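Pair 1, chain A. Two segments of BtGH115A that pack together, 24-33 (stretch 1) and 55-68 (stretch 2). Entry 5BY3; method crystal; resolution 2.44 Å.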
# COMPACT_ATOMS: atom_id res chain seq x y z
N SER A 24 -12.19 1.71 -36.11
CA SER A 24 -12.09 3.10 -35.57
C SER A 24 -12.83 4.12 -36.42
O SER A 24 -13.08 3.89 -37.59
CB SER A 24 -10.63 3.54 -35.32
OG SER A 24 -10.00 4.03 -36.48
N GLY A 25 -13.17 5.27 -35.85
CA GLY A 25 -13.90 6.31 -36.57
C GLY A 25 -15.40 6.06 -36.62
O GLY A 25 -16.15 6.98 -36.95
N GLN A 26 -15.83 4.84 -36.28
CA GLN A 26 -17.23 4.39 -36.40
C GLN A 26 -17.94 4.27 -35.05
O GLN A 26 -17.30 3.84 -34.08
CB GLN A 26 -17.30 3.03 -37.10
CG GLN A 26 -17.52 3.13 -38.59
CD GLN A 26 -17.30 1.83 -39.33
OE1 GLN A 26 -17.64 0.74 -38.84
NE2 GLN A 26 -16.72 1.93 -40.53
N PRO A 27 -19.25 4.60 -34.99
CA PRO A 27 -19.95 4.47 -33.71
C PRO A 27 -20.18 3.00 -33.35
O PRO A 27 -19.98 2.10 -34.19
CB PRO A 27 -21.29 5.19 -33.96
CG PRO A 27 -21.26 5.71 -35.35
CD PRO A 27 -20.20 4.92 -36.06
N VAL A 28 -20.62 2.77 -32.12
CA VAL A 28 -20.88 1.41 -31.66
C VAL A 28 -22.09 1.40 -30.75
O VAL A 28 -22.19 2.25 -29.86
CB VAL A 28 -19.63 0.80 -30.97
CG1 VAL A 28 -19.08 1.71 -29.88
CG2 VAL A 28 -19.94 -0.60 -30.43
N ALA A 29 -23.00 0.44 -30.98
CA ALA A 29 -24.24 0.31 -30.18
C ALA A 29 -24.06 -0.64 -28.99
O ALA A 29 -23.54 -1.78 -29.13
CB ALA A 29 -25.42 -0.15 -31.04
N ILE A 30 -24.51 -0.17 -27.84
CA ILE A 30 -24.36 -0.92 -26.62
C ILE A 30 -25.72 -1.18 -25.97
O ILE A 30 -26.45 -0.26 -25.68
CB ILE A 30 -23.34 -0.25 -25.65
CG1 ILE A 30 -22.02 0.11 -26.41
CG2 ILE A 30 -23.09 -1.20 -24.49
CD1 ILE A 30 -20.84 0.62 -25.58
N ALA A 31 -26.05 -2.46 -25.77
CA ALA A 31 -27.32 -2.92 -25.20
C ALA A 31 -27.21 -3.11 -23.68
O ALA A 31 -26.39 -3.90 -23.20
CB ALA A 31 -27.71 -4.22 -25.87
N CYS A 32 -28.03 -2.38 -22.93
CA CYS A 32 -28.01 -2.43 -21.46
C CYS A 32 -29.36 -1.99 -20.96
O CYS A 32 -29.80 -0.88 -21.26
CB CYS A 32 -26.95 -1.47 -20.89
SG CYS A 32 -26.96 -1.31 -19.08
N SER A 33 -29.99 -2.86 -20.17
CA SER A 33 -31.29 -2.60 -19.59
C SER A 33 -31.20 -1.42 -18.63
O SER A 33 -30.17 -1.24 -17.96
CB SER A 33 -31.82 -3.86 -18.88
OG SER A 33 -32.77 -3.53 -17.89
N LEU A 55 -10.55 4.72 -29.96
CA LEU A 55 -11.08 4.33 -31.26
C LEU A 55 -11.84 5.42 -32.03
O LEU A 55 -12.26 5.18 -33.15
CB LEU A 55 -11.97 3.08 -31.15
CG LEU A 55 -11.32 1.72 -30.97
CD1 LEU A 55 -12.42 0.71 -30.75
CD2 LEU A 55 -10.51 1.29 -32.19
N SER A 56 -12.03 6.61 -31.47
CA SER A 56 -12.81 7.67 -32.15
C SER A 56 -14.23 7.14 -32.47
O SER A 56 -14.82 7.44 -33.52
CB SER A 56 -12.09 8.18 -33.41
OG SER A 56 -10.77 8.56 -33.07
N ALA A 57 -14.75 6.35 -31.53
CA ALA A 57 -15.98 5.59 -31.69
C ALA A 57 -17.00 6.05 -30.67
O ALA A 57 -16.77 5.94 -29.46
CB ALA A 57 -15.69 4.10 -31.56
N THR A 58 -18.12 6.60 -31.15
CA THR A 58 -19.17 7.12 -30.26
C THR A 58 -20.13 5.99 -29.89
O THR A 58 -20.74 5.37 -30.76
CB THR A 58 -19.92 8.29 -30.89
OG1 THR A 58 -18.97 9.22 -31.43
CG2 THR A 58 -20.85 9.00 -29.87
N ALA A 59 -20.23 5.74 -28.59
CA ALA A 59 -21.08 4.70 -28.05
C ALA A 59 -22.54 5.16 -27.96
O ALA A 59 -22.82 6.28 -27.49
CB ALA A 59 -20.57 4.29 -26.68
N HIS A 60 -23.45 4.33 -28.45
CA HIS A 60 -24.89 4.60 -28.47
C HIS A 60 -25.57 3.55 -27.59
O HIS A 60 -25.57 2.36 -27.93
CB HIS A 60 -25.48 4.53 -29.90
CG HIS A 60 -24.89 5.51 -30.87
ND1 HIS A 60 -25.10 5.42 -32.24
CD2 HIS A 60 -24.11 6.61 -30.69
CE1 HIS A 60 -24.48 6.41 -32.85
NE2 HIS A 60 -23.87 7.15 -31.93
N ILE A 61 -26.12 3.98 -26.46
CA ILE A 61 -26.82 3.05 -25.56
C ILE A 61 -28.28 2.84 -26.00
O ILE A 61 -29.12 3.72 -25.79
CB ILE A 61 -26.74 3.49 -24.06
CG1 ILE A 61 -25.31 3.95 -23.64
CG2 ILE A 61 -27.36 2.45 -23.12
CD1 ILE A 61 -24.25 2.88 -23.49
N ASP A 62 -28.55 1.69 -26.62
CA ASP A 62 -29.92 1.21 -26.83
C ASP A 62 -30.31 0.30 -25.64
O ASP A 62 -29.49 0.01 -24.76
CB ASP A 62 -30.03 0.52 -28.20
CG ASP A 62 -31.48 0.26 -28.64
OD1 ASP A 62 -32.04 1.06 -29.42
OD2 ASP A 62 -32.07 -0.76 -28.21
N THR A 63 -31.58 -0.11 -25.58
CA THR A 63 -32.05 -1.00 -24.51
C THR A 63 -32.19 -2.45 -25.00
O THR A 63 -32.26 -3.37 -24.19
CB THR A 63 -33.38 -0.52 -23.92
OG1 THR A 63 -34.37 -0.48 -24.96
CG2 THR A 63 -33.23 0.89 -23.29
N ASN A 64 -32.20 -2.62 -26.33
CA ASN A 64 -32.44 -3.91 -26.98
C ASN A 64 -31.28 -4.31 -27.89
O ASN A 64 -30.63 -5.31 -27.65
CB ASN A 64 -33.75 -3.91 -27.81
CG ASN A 64 -34.99 -3.60 -26.99
OD1 ASN A 64 -35.75 -2.69 -27.33
ND2 ASN A 64 -35.22 -4.36 -25.92
N THR A 65 -31.04 -3.52 -28.95
CA THR A 65 -30.07 -3.87 -30.00
C THR A 65 -28.66 -3.32 -29.74
O THR A 65 -28.48 -2.11 -29.48
CB THR A 65 -30.56 -3.43 -31.40
OG1 THR A 65 -31.95 -3.74 -31.55
CG2 THR A 65 -29.74 -4.11 -32.55
N GLY A 66 -27.67 -4.21 -29.82
CA GLY A 66 -26.26 -3.82 -29.74
C GLY A 66 -25.30 -4.81 -30.35
O GLY A 66 -25.63 -5.99 -30.51
N ASN A 67 -24.12 -4.32 -30.72
CA ASN A 67 -22.96 -5.18 -30.97
C ASN A 67 -22.14 -5.56 -29.72
O ASN A 67 -21.42 -6.55 -29.74
CB ASN A 67 -22.08 -4.62 -32.10
CG ASN A 67 -22.34 -5.31 -33.42
OD1 ASN A 67 -21.92 -6.46 -33.63
ND2 ASN A 67 -23.02 -4.62 -34.33
N ILE A 68 -22.26 -4.76 -28.65
CA ILE A 68 -21.79 -5.10 -27.31
C ILE A 68 -23.04 -5.17 -26.45
O ILE A 68 -23.74 -4.16 -26.30
CB ILE A 68 -20.85 -4.03 -26.67
CG1 ILE A 68 -19.56 -3.82 -27.49
CG2 ILE A 68 -20.52 -4.38 -25.22
CD1 ILE A 68 -18.74 -2.62 -27.05

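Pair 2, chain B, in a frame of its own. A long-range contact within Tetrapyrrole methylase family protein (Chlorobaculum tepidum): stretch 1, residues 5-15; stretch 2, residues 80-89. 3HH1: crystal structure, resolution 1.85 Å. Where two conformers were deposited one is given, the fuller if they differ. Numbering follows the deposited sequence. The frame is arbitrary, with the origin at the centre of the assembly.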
# COMPACT_ATOMS: atom_id res chain seq x y z
N LYS B 5 -1.83 16.62 16.36
CA LYS B 5 -1.10 15.51 15.78
C LYS B 5 -0.68 15.89 14.35
O LYS B 5 -1.45 16.51 13.61
CB LYS B 5 -2.00 14.28 15.71
CG LYS B 5 -2.50 13.75 17.01
CD LYS B 5 -3.52 12.61 16.81
CE LYS B 5 -3.89 11.99 18.15
NZ LYS B 5 -4.82 10.85 18.07
N GLY B 6 0.53 15.52 13.98
CA GLY B 6 0.96 15.60 12.59
C GLY B 6 0.32 14.48 11.81
O GLY B 6 -0.13 13.46 12.37
N THR B 7 0.28 14.68 10.51
CA THR B 7 -0.27 13.74 9.56
C THR B 7 0.85 13.06 8.81
O THR B 7 1.82 13.72 8.40
CB THR B 7 -1.21 14.50 8.59
OG1 THR B 7 -2.35 14.96 9.32
CG2 THR B 7 -1.68 13.62 7.40
N LEU B 8 0.70 11.74 8.64
CA LEU B 8 1.55 11.00 7.74
C LEU B 8 0.90 11.03 6.33
O LEU B 8 -0.16 10.38 6.11
CB LEU B 8 1.73 9.57 8.18
CG LEU B 8 2.71 8.76 7.33
CD1 LEU B 8 4.20 9.36 7.37
CD2 LEU B 8 2.73 7.29 7.70
N TYR B 9 1.47 11.80 5.41
CA TYR B 9 0.99 11.83 4.02
C TYR B 9 1.70 10.78 3.20
O TYR B 9 2.91 10.72 3.21
CB TYR B 9 1.27 13.19 3.38
CG TYR B 9 0.43 14.30 3.95
CD1 TYR B 9 -0.92 14.38 3.67
CD2 TYR B 9 0.97 15.23 4.83
CE1 TYR B 9 -1.70 15.35 4.21
CE2 TYR B 9 0.20 16.19 5.39
CZ TYR B 9 -1.14 16.27 5.07
OH TYR B 9 -1.94 17.26 5.63
N VAL B 10 0.95 9.91 2.55
CA VAL B 10 1.52 8.89 1.70
C VAL B 10 1.42 9.39 0.25
O VAL B 10 0.31 9.56 -0.31
CB VAL B 10 0.82 7.53 1.88
CG1 VAL B 10 1.52 6.51 1.04
CG2 VAL B 10 0.85 7.11 3.39
N VAL B 11 2.58 9.61 -0.36
CA VAL B 11 2.71 10.23 -1.65
C VAL B 11 3.27 9.22 -2.65
O VAL B 11 4.40 8.73 -2.47
CB VAL B 11 3.62 11.48 -1.57
CG1 VAL B 11 3.62 12.20 -2.91
CG2 VAL B 11 3.15 12.43 -0.42
N ALA B 12 2.48 8.88 -3.67
CA ALA B 12 2.91 7.94 -4.69
C ALA B 12 3.72 8.68 -5.74
O ALA B 12 3.30 9.74 -6.17
CB ALA B 12 1.71 7.25 -5.36
N THR B 13 4.89 8.16 -6.13
CA THR B 13 5.74 8.87 -7.07
C THR B 13 6.09 7.97 -8.24
O THR B 13 6.42 6.83 -8.03
CB THR B 13 7.04 9.45 -6.40
OG1 THR B 13 7.81 8.40 -5.81
CG2 THR B 13 6.70 10.47 -5.28
N PRO B 14 5.98 8.48 -9.47
CA PRO B 14 6.31 7.67 -10.68
C PRO B 14 7.81 7.61 -10.87
O PRO B 14 8.53 8.45 -10.33
CB PRO B 14 5.68 8.48 -11.81
CG PRO B 14 5.83 9.91 -11.34
CD PRO B 14 5.60 9.86 -9.82
N LEU B 15 8.28 6.64 -11.65
CA LEU B 15 9.71 6.52 -11.93
C LEU B 15 10.19 7.61 -12.90
O LEU B 15 11.30 8.14 -12.77
CB LEU B 15 10.03 5.12 -12.48
CG LEU B 15 11.50 4.66 -12.64
CD1 LEU B 15 12.20 5.29 -13.86
CD2 LEU B 15 12.29 4.89 -11.36
N SER B 80 4.41 17.53 13.66
CA SER B 80 5.00 17.76 12.35
C SER B 80 4.43 16.75 11.36
O SER B 80 4.36 15.56 11.66
CB SER B 80 6.50 17.56 12.44
OG SER B 80 7.11 17.75 11.20
N ASP B 81 4.06 17.20 10.17
CA ASP B 81 3.76 16.26 9.11
C ASP B 81 4.99 15.52 8.63
O ASP B 81 6.12 16.03 8.72
CB ASP B 81 3.11 16.99 7.96
CG ASP B 81 1.91 17.78 8.40
OD1 ASP B 81 1.34 17.45 9.49
OD2 ASP B 81 1.54 18.75 7.68
N VAL B 82 4.77 14.33 8.11
CA VAL B 82 5.80 13.53 7.48
C VAL B 82 5.24 13.02 6.17
O VAL B 82 4.07 12.67 6.14
CB VAL B 82 6.19 12.33 8.39
CG1 VAL B 82 7.16 11.38 7.68
CG2 VAL B 82 6.79 12.83 9.71
N ALA B 83 6.06 12.96 5.11
CA ALA B 83 5.62 12.42 3.84
C ALA B 83 6.33 11.09 3.63
O ALA B 83 7.53 11.05 3.71
CB ALA B 83 5.94 13.39 2.68
N LEU B 84 5.57 10.03 3.45
CA LEU B 84 6.14 8.72 3.08
C LEU B 84 6.01 8.60 1.56
O LEU B 84 4.92 8.68 1.01
CB LEU B 84 5.34 7.60 3.78
CG LEU B 84 5.67 6.16 3.38
CD1 LEU B 84 7.12 5.87 3.62
CD2 LEU B 84 4.77 5.26 4.23
N VAL B 85 7.14 8.42 0.88
CA VAL B 85 7.11 8.24 -0.54
C VAL B 85 7.05 6.74 -0.81
O VAL B 85 7.66 5.93 -0.12
CB VAL B 85 8.30 8.90 -1.25
CG1 VAL B 85 8.26 10.42 -1.01
CG2 VAL B 85 9.58 8.32 -0.76
N THR B 86 6.27 6.39 -1.81
CA THR B 86 6.19 5.03 -2.27
C THR B 86 6.25 5.12 -3.77
O THR B 86 6.12 6.20 -4.34
CB THR B 86 4.89 4.32 -1.80
OG1 THR B 86 3.74 4.98 -2.34
CG2 THR B 86 4.80 4.29 -0.26
N ASP B 87 6.50 4.00 -4.42
CA ASP B 87 6.44 3.96 -5.90
C ASP B 87 5.00 3.95 -6.39
O ASP B 87 4.15 3.23 -5.84
CB ASP B 87 7.13 2.73 -6.43
CG ASP B 87 8.59 2.61 -5.98
OD1 ASP B 87 9.18 3.61 -5.51
OD2 ASP B 87 9.16 1.49 -6.12
N ALA B 88 4.72 4.73 -7.45
CA ALA B 88 3.36 4.88 -8.01
C ALA B 88 2.78 3.59 -8.57
O ALA B 88 1.55 3.35 -8.49
CB ALA B 88 3.39 5.91 -9.12
N GLY B 89 3.65 2.77 -9.15
CA GLY B 89 3.20 1.59 -9.88
C GLY B 89 2.87 0.34 -9.09
O GLY B 89 2.33 -0.62 -9.66
O HOH W 1 -1.03 18.89 7.55

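Two parallel β-strands set side by side form a ladder whose rungs belong to the backbone, and pairs 1 and 2 illustrate how freely side chains may vary on such a frame. The N, CA and C atoms of 14 central residues superpose with an RMSD of 0.5 Å. In both, the neighbouring strands run in the same direction with their axes inclined to one another, by 33° in pair 1 and 27° in pair 2. V28(A), A29(A), I30(A) and A31(A) coincide with Y9(B), V10(B), V11(B) and A12(B), while A59(A), H60(A) and I61(A) fall on A83(B), L84(B) and V85(B), every CA within 0.4 Å of its counterpart.

The hydrogen bonds follow this register. In parallel pairing, one residue offers both its N and its O to two residues of the neighbouring strand, flanking the one it faces. V28(A) thus donates from N to T58(A) O (2.9 Å) and accepts at O from H60(A) N (2.8 Å); the matching Y9(B) repeats the pattern, with N to V82(B) O at 2.8 Å and O to L84(B) N at 2.8 Å. The next rung is equally conserved at one end: I30(A) N reaches H60(A) O at 2.7 Å, and V11(B) N reaches L84(B) O at 2.9 Å. At its other end the bond from D62(A) N to I30(A) O, 3.0 Å, is weak because its angle is only 126°, whereas T86(B) N meets V11(B) O at 3.1 Å and 159°.

On this common frame the packing is solved differently. A29(A) opposes H60(A), and P27(A) CB lies 3.6 Å from H60(A) CE1; at the equivalent positions pair 2 is wholly aliphatic, L8(B) CD1 approaching L84(B) CB at 4.2 Å and V10(B) CG2 approaching L84(B) CD2 at 4.4 Å. Across the sheet, A59(A) and A83(B) keep the same small side chain but meet different neighbours. I30(A) extends CD1 to within 3.8 Å of A59(A) CB, while the shorter V11(B) leaves its CG2 4.3 Å from A83(B) CB. Where V28(A) places CG1 4.5 Å from A57(A) CB, an apolar contact, pair 2 has a carboxylate that meets the ring edge directly, D81(B) OD2 lying 3.7 Å from Y9(B) CE2, and is joined to the hydroxyl through a water, 2.7 Å from Y9(B) OH and donating to D81(B) OD2 at 2.6 Å.

The far ends of the ladders differ in detail. D62(A) turns its carboxylate back on its own chain, OD2 accepting from N64(A) N at 2.6 Å and T65(A) N at 3.0 Å, whereas the matching T86(B) places CG2 4.2 Å from V10(B) CG1. In pair 1 the chain then returns to the first strand, where I68(A) N bonds to A29(A) O at 3.3 Å and A31(A) N to I68(A) O at 2.9 Å. Both ladders go on past this point: C32(A) N to D62(A) O is a weak bond of 3.3 Å, and the matching T13(B) N to T86(B) O measures 2.9 Å; pair 2 adds A88(B) N to T13(B) O at 2.8 Å. The backbone sets the register, and the side chains fill it in their own ways.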